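Local coordinates for protein histone-lysine N-methyltransferase family member SUVH9 (Arabidopsis thaliana, PDB 4NJ5) that takes part in gene silencing, apparently binding methylated DNA and recruiting RNA polymerase V to chromatin rather than acting as a methyltransferase, at residues K453-V457 and A458-S462; S244-P247 and R248-N252; D254-N257 and G258-V262; F12-H15 and V16-T19. All coordinates share one frame; numbering follows the deposited sequence.

Contact 1: residues K453-V457 and A458-S462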
loop_
_atom_site.group_PDB
_atom_site.type_symbol
_atom_site.label_atom_id
_atom_site.label_comp_id
_atom_site.label_asym_id
_atom_site.label_seq_id
_atom_site.Cartn_x
_atom_site.Cartn_y
_atom_site.Cartn_z
ATOM N N LYS A 453 1.397 -6.671 29.592
ATOM C CA LYS A 453 1.834 -8.025 29.908
ATOM C C LYS A 453 1.746 -8.940 28.700
ATOM O O LYS A 453 2.700 -9.631 28.361
ATOM C CB LYS A 453 0.992 -8.590 31.060
ATOM C CG LYS A 453 1.157 -7.866 32.381
ATOM C CD LYS A 453 0.273 -8.475 33.462
ATOM C CE LYS A 453 0.508 -7.817 34.812
ATOM N NZ LYS A 453 1.929 -7.934 35.237
ATOM N N MET A 454 0.584 -8.935 28.062
ATOM C CA MET A 454 0.341 -9.764 26.893
ATOM C C MET A 454 -0.084 -8.888 25.722
ATOM O O MET A 454 -0.990 -8.059 25.853
ATOM C CB MET A 454 -0.713 -10.828 27.205
ATOM C CG MET A 454 -0.258 -11.811 28.285
ATOM S SD MET A 454 -1.596 -12.579 29.221
ATOM C CE MET A 454 -2.373 -13.574 27.951
ATOM N N ARG A 455 0.589 -9.065 24.587
ATOM C CA ARG A 455 0.400 -8.211 23.421
ATOM C C ARG A 455 0.979 -8.879 22.182
ATOM O O ARG A 455 1.784 -9.806 22.286
ATOM C CB ARG A 455 1.117 -6.882 23.637
ATOM C CG ARG A 455 2.548 -7.059 24.120
ATOM C CD ARG A 455 3.407 -5.864 23.794
ATOM N NE ARG A 455 3.037 -4.678 24.558
ATOM C CZ ARG A 455 3.426 -3.448 24.242
ATOM N NH1 ARG A 455 4.181 -3.248 23.169
ATOM N NH2 ARG A 455 3.053 -2.418 24.987
ATOM N N ASN A 456 0.571 -8.399 21.010
ATOM C CA ASN A 456 1.126 -8.860 19.741
ATOM C C ASN A 456 1.961 -7.763 19.083
ATOM O O ASN A 456 2.217 -6.720 19.688
ATOM C CB ASN A 456 0.013 -9.288 18.788
ATOM C CG ASN A 456 -0.779 -8.107 18.241
ATOM O OD1 ASN A 456 -0.955 -7.090 18.916
ATOM N ND2 ASN A 456 -1.263 -8.240 17.011
ATOM N N VAL A 457 2.363 -8.002 17.838
ATOM C CA VAL A 457 3.217 -7.077 17.095
ATOM C C VAL A 457 2.609 -5.674 17.009
ATOM O O VAL A 457 3.310 -4.668 17.175
ATOM C CB VAL A 457 3.532 -7.627 15.673
ATOM C CG1 VAL A 457 2.245 -7.971 14.918
ATOM C CG2 VAL A 457 4.389 -6.648 14.880
ATOM N N ALA A 458 1.296 -5.623 16.797
ATOM C CA ALA A 458 0.575 -4.372 16.577
ATOM C C ALA A 458 0.701 -3.382 17.733
ATOM O O ALA A 458 0.502 -2.182 17.554
ATOM C CB ALA A 458 -0.893 -4.657 16.286
ATOM N N CYS A 459 1.029 -3.887 18.918
ATOM C CA CYS A 459 1.114 -3.039 20.096
ATOM C C CYS A 459 2.415 -2.250 20.136
ATOM O O CYS A 459 2.602 -1.391 20.996
ATOM C CB CYS A 459 0.936 -3.867 21.369
ATOM S SG CYS A 459 -0.713 -4.599 21.519
ATOM N N TYR A 460 3.308 -2.537 19.196
ATOM C CA TYR A 460 4.544 -1.775 19.091
ATOM C C TYR A 460 4.418 -0.676 18.027
ATOM O O TYR A 460 5.358 0.085 17.789
ATOM C CB TYR A 460 5.729 -2.702 18.799
ATOM C CG TYR A 460 5.904 -3.815 19.812
ATOM C CD1 TYR A 460 6.650 -3.621 20.966
ATOM C CD2 TYR A 460 5.321 -5.063 19.612
ATOM C CE1 TYR A 460 6.811 -4.638 21.898
ATOM C CE2 TYR A 460 5.477 -6.087 20.538
ATOM C CZ TYR A 460 6.223 -5.867 21.676
ATOM O OH TYR A 460 6.381 -6.879 22.596
ATOM N N ILE A 461 3.248 -0.592 17.397
ATOM C CA ILE A 461 2.998 0.442 16.396
ATOM C C ILE A 461 2.994 1.829 17.038
ATOM O O ILE A 461 2.288 2.072 18.018
ATOM C CB ILE A 461 1.672 0.206 15.646
ATOM C CG1 ILE A 461 1.732 -1.112 14.867
ATOM C CG2 ILE A 461 1.377 1.368 14.698
ATOM C CD1 ILE A 461 0.479 -1.408 14.060
ATOM N N SER A 462 3.794 2.733 16.483
ATOM C CA SER A 462 3.966 4.058 17.069
ATOM C C SER A 462 2.777 4.969 16.790
ATOM O O SER A 462 1.934 4.664 15.945
ATOM C CB SER A 462 5.258 4.703 16.569
ATOM O OG SER A 462 5.233 4.860 15.162
#

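Contact 2: residues S244-P247 and R248-N252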
loop_
_atom_site.group_PDB
_atom_site.type_symbol
_atom_site.label_atom_id
_atom_site.label_comp_id
_atom_site.label_asym_id
_atom_site.label_seq_id
_atom_site.Cartn_x
_atom_site.Cartn_y
_atom_site.Cartn_z
ATOM N N SER A 244 22.779 -11.628 5.428
ATOM C CA SER A 244 23.685 -11.213 4.365
ATOM C C SER A 244 23.772 -9.692 4.268
ATOM O O SER A 244 24.803 -9.149 3.875
ATOM C CB SER A 244 23.259 -11.801 3.019
ATOM O OG SER A 244 22.087 -11.167 2.538
ATOM N N VAL A 245 22.692 -9.004 4.624
ATOM C CA VAL A 245 22.695 -7.545 4.590
ATOM C C VAL A 245 22.667 -6.941 5.990
ATOM O O VAL A 245 23.041 -5.784 6.176
ATOM C CB VAL A 245 21.526 -6.979 3.756
ATOM C CG1 VAL A 245 21.644 -7.429 2.303
ATOM C CG2 VAL A 245 20.188 -7.394 4.350
ATOM N N ARG A 246 22.231 -7.726 6.970
ATOM C CA ARG A 246 22.221 -7.282 8.358
ATOM C C ARG A 246 22.867 -8.321 9.269
ATOM O O ARG A 246 22.171 -9.037 9.986
ATOM C CB ARG A 246 20.792 -6.993 8.823
ATOM C CG ARG A 246 20.271 -5.608 8.450
ATOM C CD ARG A 246 18.779 -5.510 8.709
ATOM N NE ARG A 246 18.291 -4.136 8.721
ATOM C CZ ARG A 246 17.055 -3.789 9.068
ATOM N NH1 ARG A 246 16.181 -4.717 9.436
ATOM N NH2 ARG A 246 16.689 -2.514 9.053
ATOM N N PRO A 247 24.206 -8.403 9.246
ATOM C CA PRO A 247 24.916 -9.417 10.033
ATOM C C PRO A 247 24.772 -9.197 11.540
ATOM O O PRO A 247 24.996 -10.128 12.313
ATOM C CB PRO A 247 26.376 -9.255 9.587
ATOM C CG PRO A 247 26.468 -7.861 9.067
ATOM C CD PRO A 247 25.126 -7.549 8.472
ATOM N N ARG A 248 24.391 -7.987 11.944
ATOM C CA ARG A 248 24.118 -7.686 13.348
ATOM C C ARG A 248 22.745 -7.045 13.481
ATOM O O ARG A 248 22.238 -6.455 12.523
ATOM C CB ARG A 248 25.160 -6.715 13.905
ATOM C CG ARG A 248 26.605 -7.145 13.752
ATOM C CD ARG A 248 27.510 -5.926 13.635
ATOM N NE ARG A 248 28.921 -6.242 13.848
ATOM C CZ ARG A 248 29.697 -6.877 12.972
ATOM N NH1 ARG A 248 29.205 -7.293 11.810
ATOM N NH2 ARG A 248 30.970 -7.106 13.268
ATOM N N GLY A 249 22.152 -7.149 14.671
ATOM C CA GLY A 249 20.908 -6.460 14.968
ATOM C C GLY A 249 19.745 -7.371 15.304
ATOM O O GLY A 249 18.934 -7.066 16.180
ATOM N N TYR A 250 19.653 -8.493 14.603
ATOM C CA TYR A 250 18.529 -9.400 14.794
ATOM C C TYR A 250 18.638 -10.210 16.082
ATOM O O TYR A 250 19.367 -11.201 16.163
ATOM C CB TYR A 250 18.327 -10.298 13.572
ATOM C CG TYR A 250 17.688 -9.568 12.414
ATOM C CD1 TYR A 250 16.361 -9.166 12.473
ATOM C CD2 TYR A 250 18.410 -9.274 11.267
ATOM C CE1 TYR A 250 15.768 -8.495 11.419
ATOM C CE2 TYR A 250 17.825 -8.604 10.208
ATOM C CZ TYR A 250 16.505 -8.216 10.291
ATOM O OH TYR A 250 15.920 -7.546 9.241
ATOM N N ILE A 251 17.904 -9.755 17.092
ATOM C CA ILE A 251 17.856 -10.409 18.389
ATOM C C ILE A 251 17.120 -11.730 18.271
ATOM O O ILE A 251 17.573 -12.755 18.775
ATOM C CB ILE A 251 17.098 -9.536 19.403
ATOM C CG1 ILE A 251 17.754 -8.159 19.515
ATOM C CG2 ILE A 251 17.022 -10.227 20.754
ATOM C CD1 ILE A 251 16.818 -7.088 20.022
ATOM N N ASN A 252 15.978 -11.689 17.593
ATOM C CA ASN A 252 15.108 -12.846 17.459
ATOM C C ASN A 252 14.275 -12.724 16.186
ATOM O O ASN A 252 13.793 -11.638 15.858
ATOM C CB ASN A 252 14.195 -12.943 18.682
ATOM C CG ASN A 252 13.537 -14.298 18.815
ATOM O OD1 ASN A 252 12.606 -14.624 18.078
ATOM N ND2 ASN A 252 14.011 -15.094 19.769
HETATM O O HOH W 1 21.665 -10.012 12.720
#

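Contact 3: residues D254-N257 and G258-V262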
loop_
_atom_site.group_PDB
_atom_site.type_symbol
_atom_site.label_atom_id
_atom_site.label_comp_id
_atom_site.label_asym_id
_atom_site.label_seq_id
_atom_site.Cartn_x
_atom_site.Cartn_y
_atom_site.Cartn_z
ATOM N N ASP A 254 11.446 -14.396 15.498
ATOM C CA ASP A 254 10.027 -14.638 15.740
ATOM C C ASP A 254 9.680 -14.466 17.219
ATOM O O ASP A 254 9.820 -15.407 18.001
ATOM C CB ASP A 254 9.630 -16.041 15.264
ATOM C CG ASP A 254 8.131 -16.259 15.285
ATOM O OD1 ASP A 254 7.395 -15.252 15.344
ATOM O OD2 ASP A 254 7.691 -17.428 15.234
ATOM N N ILE A 255 9.244 -13.264 17.601
ATOM C CA ILE A 255 8.833 -12.989 18.978
ATOM C C ILE A 255 7.418 -13.487 19.167
ATOM O O ILE A 255 6.994 -13.785 20.280
ATOM C CB ILE A 255 8.886 -11.492 19.313
ATOM C CG1 ILE A 255 7.896 -10.718 18.441
ATOM C CG2 ILE A 255 10.285 -10.966 19.150
ATOM C CD1 ILE A 255 7.711 -9.275 18.880
ATOM N N SER A 256 6.684 -13.579 18.064
ATOM C CA SER A 256 5.409 -14.281 18.064
ATOM C C SER A 256 5.658 -15.666 18.567
ATOM O O SER A 256 4.818 -16.298 19.172
ATOM C CB SER A 256 4.828 -14.326 16.665
ATOM O OG SER A 256 4.753 -15.654 16.218
ATOM N N ASN A 257 6.841 -16.151 18.255
ATOM C CA ASN A 257 7.321 -17.403 18.828
ATOM C C ASN A 257 6.401 -18.532 18.390
ATOM O O ASN A 257 5.900 -19.332 19.201
ATOM C CB ASN A 257 7.428 -17.303 20.372
ATOM C CG ASN A 257 8.654 -17.962 20.918
ATOM O OD1 ASN A 257 9.636 -17.294 21.262
ATOM N ND2 ASN A 257 8.629 -19.289 20.972
ATOM N N GLY A 258 6.196 -18.572 17.073
ATOM C CA GLY A 258 5.355 -19.570 16.417
ATOM C C GLY A 258 3.860 -19.442 16.712
ATOM O O GLY A 258 3.048 -20.279 16.263
ATOM N N LYS A 259 3.472 -18.398 17.448
ATOM C CA LYS A 259 2.033 -18.203 17.700
ATOM C C LYS A 259 1.289 -17.517 16.558
ATOM O O LYS A 259 0.050 -17.497 16.537
ATOM C CB LYS A 259 1.739 -17.477 19.016
ATOM C CG LYS A 259 2.045 -18.278 20.270
ATOM C CD LYS A 259 2.130 -17.369 21.484
ATOM C CE LYS A 259 2.353 -18.182 22.746
ATOM N NZ LYS A 259 2.718 -17.313 23.903
ATOM N N GLU A 260 2.058 -16.945 15.637
ATOM C CA GLU A 260 1.538 -16.427 14.391
ATOM C C GLU A 260 1.912 -17.425 13.303
ATOM O O GLU A 260 2.798 -18.261 13.493
ATOM C CB GLU A 260 2.154 -15.062 14.078
ATOM C CG GLU A 260 1.858 -13.945 15.084
ATOM C CD GLU A 260 0.448 -13.389 14.991
ATOM O OE1 GLU A 260 -0.410 -14.007 14.324
ATOM O OE2 GLU A 260 0.196 -12.324 15.595
ATOM N N ASN A 261 1.243 -17.333 12.161
ATOM C CA ASN A 261 1.533 -18.218 11.039
ATOM C C ASN A 261 2.711 -17.714 10.219
ATOM O O ASN A 261 3.203 -18.403 9.327
ATOM C CB ASN A 261 0.297 -18.394 10.161
ATOM C CG ASN A 261 -0.822 -19.112 10.880
ATOM O OD1 ASN A 261 -0.588 -20.092 11.588
ATOM N ND2 ASN A 261 -2.045 -18.622 10.716
ATOM N N VAL A 262 3.150 -16.500 10.530
ATOM C CA VAL A 262 4.361 -15.935 9.952
ATOM C C VAL A 262 5.248 -15.418 11.083
ATOM O O VAL A 262 4.743 -15.007 12.129
ATOM C CB VAL A 262 4.044 -14.809 8.944
ATOM C CG1 VAL A 262 3.544 -15.397 7.635
ATOM C CG2 VAL A 262 3.027 -13.837 9.525
HETATM O O HOH W 2 5.261 -17.911 13.557
#

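Contact 4: residues F12-H15 and V16-T19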
loop_
_atom_site.group_PDB
_atom_site.type_symbol
_atom_site.label_atom_id
_atom_site.label_comp_id
_atom_site.label_asym_id
_atom_site.label_seq_id
_atom_site.Cartn_x
_atom_site.Cartn_y
_atom_site.Cartn_z
ATOM N N PHE A 12 0.763 19.607 -1.555
ATOM C CA PHE A 12 0.977 18.730 -2.699
ATOM C C PHE A 12 0.824 17.257 -2.310
ATOM O O PHE A 12 0.151 16.478 -3.001
ATOM C CB PHE A 12 2.368 18.968 -3.301
ATOM C CG PHE A 12 2.509 20.281 -4.018
ATOM C CD1 PHE A 12 1.531 20.721 -4.902
ATOM C CD2 PHE A 12 3.629 21.073 -3.817
ATOM C CE1 PHE A 12 1.673 21.930 -5.567
ATOM C CE2 PHE A 12 3.771 22.286 -4.476
ATOM C CZ PHE A 12 2.795 22.711 -5.352
ATOM N N ARG A 13 1.453 16.880 -1.199
ATOM C CA ARG A 13 1.407 15.497 -0.723
ATOM C C ARG A 13 -0.032 15.083 -0.417
ATOM O O ARG A 13 -0.446 13.954 -0.704
ATOM C CB ARG A 13 2.301 15.327 0.512
ATOM C CG ARG A 13 2.553 13.891 0.933
ATOM C CD ARG A 13 3.065 13.033 -0.218
ATOM N NE ARG A 13 3.567 11.743 0.253
ATOM C CZ ARG A 13 3.928 10.736 -0.537
ATOM N NH1 ARG A 13 4.374 9.607 -0.003
ATOM N NH2 ARG A 13 3.844 10.853 -1.858
ATOM N N GLU A 14 -0.796 16.018 0.137
ATOM C CA GLU A 14 -2.199 15.774 0.445
ATOM C C GLU A 14 -3.030 15.583 -0.824
ATOM O O GLU A 14 -3.842 14.652 -0.914
ATOM C CB GLU A 14 -2.760 16.918 1.292
ATOM C CG GLU A 14 -4.075 16.599 1.976
ATOM C CD GLU A 14 -3.935 15.586 3.105
ATOM O OE1 GLU A 14 -4.974 15.205 3.681
ATOM O OE2 GLU A 14 -2.799 15.174 3.425
ATOM N N HIS A 15 -2.821 16.458 -1.807
ATOM C CA HIS A 15 -3.498 16.301 -3.092
ATOM C C HIS A 15 -3.227 14.921 -3.692
ATOM O O HIS A 15 -4.158 14.237 -4.138
ATOM C CB HIS A 15 -3.106 17.394 -4.092
ATOM C CG HIS A 15 -3.689 17.184 -5.457
ATOM N ND1 HIS A 15 -5.017 17.411 -5.742
ATOM C CD2 HIS A 15 -3.127 16.739 -6.607
ATOM C CE1 HIS A 15 -5.248 17.128 -7.013
ATOM N NE2 HIS A 15 -4.119 16.719 -7.559
ATOM N N VAL A 16 -1.959 14.514 -3.695
ATOM C CA VAL A 16 -1.597 13.190 -4.210
ATOM C C VAL A 16 -2.299 12.076 -3.434
ATOM O O VAL A 16 -2.776 11.100 -4.021
ATOM C CB VAL A 16 -0.071 12.955 -4.176
ATOM C CG1 VAL A 16 0.255 11.479 -4.354
ATOM C CG2 VAL A 16 0.615 13.786 -5.241
ATOM N N ARG A 17 -2.364 12.233 -2.115
ATOM C CA ARG A 17 -3.044 11.263 -1.263
ATOM C C ARG A 17 -4.501 11.074 -1.706
ATOM O O ARG A 17 -4.947 9.945 -1.974
ATOM C CB ARG A 17 -2.974 11.715 0.197
ATOM C CG ARG A 17 -3.394 10.665 1.204
ATOM C CD ARG A 17 -3.100 11.119 2.630
ATOM N NE ARG A 17 -3.976 12.199 3.077
ATOM C CZ ARG A 17 -5.187 12.009 3.593
ATOM N NH1 ARG A 17 -5.668 10.780 3.720
ATOM N NH2 ARG A 17 -5.919 13.046 3.979
ATOM N N LYS A 18 -5.228 12.183 -1.806
ATOM C CA LYS A 18 -6.618 12.147 -2.262
ATOM C C LYS A 18 -6.763 11.525 -3.658
ATOM O O LYS A 18 -7.694 10.746 -3.920
ATOM C CB LYS A 18 -7.226 13.553 -2.252
ATOM C CG LYS A 18 -7.492 14.112 -0.863
ATOM C CD LYS A 18 -8.611 13.349 -0.174
ATOM C CE LYS A 18 -8.842 13.851 1.245
ATOM N NZ LYS A 18 -9.250 15.286 1.280
ATOM N N THR A 19 -5.838 11.866 -4.550
ATOM C CA THR A 19 -5.889 11.337 -5.904
ATOM C C THR A 19 -5.759 9.819 -5.896
ATOM O O THR A 19 -6.519 9.119 -6.570
ATOM C CB THR A 19 -4.789 11.932 -6.807
ATOM O OG1 THR A 19 -4.888 13.362 -6.812
ATOM C CG2 THR A 19 -4.942 11.412 -8.230
#

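Contact 1: residues K453-V457 and A458-S462
In the SET domain the short strand 454-455 runs into a 3-10 turn, and R455 at the strand's end reaches Y460 on that turn through a cation-pi contact. The guanidinium sits over one face of the phenol ring, with CZ of R455 4.6 Å from the centroid of the Y460 ring and 22° off its normal. NH1 leads the approach, 3.2 Å from CE1 of Y460, while the two planes are turned 64° apart. CD of R455 comes within 3.4 Å of OH of Y460. With CG between the backbone N and the carbonyl carbon (chi1 49°), a bend at chi3 carries the guanidinium back over the ring of Y460 and CB of C459, and SG of C459 is 3.6 Å from CB of R455. Backbone bonds shape the turn itself: C459 N to N456 O at 3.2 Å and Y460 N to V457 O at 2.9 Å. ND2 of N456 donates to E389 O and its OD1 accepts from A391 N, which fixes the amide's rotation. R455 also gives NE to V451 O and meets the ring of Y279, so two aromatic rings and a carbonyl, among others, probably stabilise its charge.

Contact 2: residues S244-P247 and R248-N252
R246 sends CG anti to its carbonyl carbon (chi1 -83°) and runs extended to NE, while Y250 has CG in the same relation (chi1 -76°); these torsions bring the guanidinium to the phenol hydroxyl. NH1 of R246 donates to OH of Y250 at 2.8 Å, and the oxygen lies close to the guanidinium plane, at its edge. The side chains cross at about a right angle, their planes 57° apart, and CD of R246 passes 3.6 Å from CE2 of Y250. A water bridges the two backbones, donating to O of R246 at 2.9 Å and accepting from N of Y250 at 3.1 Å. At the positive phi of G249 a side chain would press against O of R248, which suits glycine. E364 holds both polar ends, in a salt bridge to NH1 and a hydrogen bond to the hydroxyl. A phenylalanine in place of Y250 is likely to leave NH1 of R246 and OE1 of E364 each short of one hydrogen-bond partner, though the direct salt bridge could remain. Around this pair, F234 and L238 of helix 228-240 pack against R246 and Y250 respectively, and strand 264-267 contributes F267 to both and Y265 to the tyrosine.

Contact 3: residues D254-N257 and G258-V262
D254, just ahead of the turn, and S256, its first residue, form the tight part of this contact, gripping the backbone of G258 and E260, whereas N257, G258 and K259 make up its exposed side. CG of D254 stands anti to the backbone N (chi1 -171°), which turns the carboxylate in over the loop. There OD2 of D254 takes the N-H of G258 at 2.6 Å, meeting it from above the carboxylate plane, 45° out. The other oxygen is also engaged: OG of S256 donates to OD1 of D254 at 2.8 Å on the syn side, and V264 N binds the same oxygen. That serine hydroxyl serves twice, since it also accepts from N of E260 at 3.0 Å. Packing is close here too, with CB of S256 3.4 Å from CG of E260, whose carboxylate turns to the hydroxyl of Y281.

The outer side is looser. N257 is exposed and poorly ordered, and the aliphatic chain of K259 begins over the carbonyl of S256, CB of K259 lying 3.3 Å from O of S256, before its amine leaves for Y281 O. One backbone bond, K259 N to S256 O at 3.0 Å, closes the reversal. With N257 and G258 both at positive phi, this is a type I' beta turn carrying the classic Asn-Gly pair at its corner, set in the connection between antiparallel strands 250-252 and 264-267.

Contact 4: residues F12-H15 and V16-T19
The imidazole of H15 has the hydroxyl of T19 over one face, offset toward the rim, and the carboxylate of E14 lies at the edge of the R17 guanidinium, near its plane. Both pairs follow helix 8-35, at spacings of four and three residues. E14 and R17 lie side by side and point the same way, their planes 54° apart. NH2 of R17 is modelled 2.4 Å from OE1 of E14, too short to be taken at face value, as part of a salt bridge, and NE of R17 makes a weak bond to OE2 of E14 at 3.2 Å. A bend at chi3 of R17 (71°) brings the guanidinium round, while its NH1 binds R420 O and its charge also faces W421. NH2 of R13 forms a salt bridge with D82 and a hydrogen bond to G77 O. Ordinary alpha-helical main-chain bonds link F12, R13, E14 and H15 to residues four further on. A valine at T19 is likely to leave O of H15 with a single helical donor and the imidazole face without its polar neighbour. That oxygen accepts twice from T19: N and OG1 of T19 both lie 2.9 Å from O of H15, the latter 42° out of its carbonyl plane.

In the fold
The chain illustrates how short-range contacts punctuate a multidomain fold: all four are in series, none nesting within or crossing another. Contact 4 comes first, a step along helix 8-35 that closes no loop and lies about 36 Å, centre to centre, from contacts 2 and 3. Contact 2 closes the bend between helix 228-240 and strand 250-252. Contact 3 follows one residue later, reversing the chain before strand 264-267. Much later, contact 1 turns the chain out of strand 454-455 in the SET domain. Though distant in sequence, contacts 1 and 3 touch in space, where CE2 of Y460 packs 4.2 Å from CD1 of I255, joining the SET turn to the 254-262 loop.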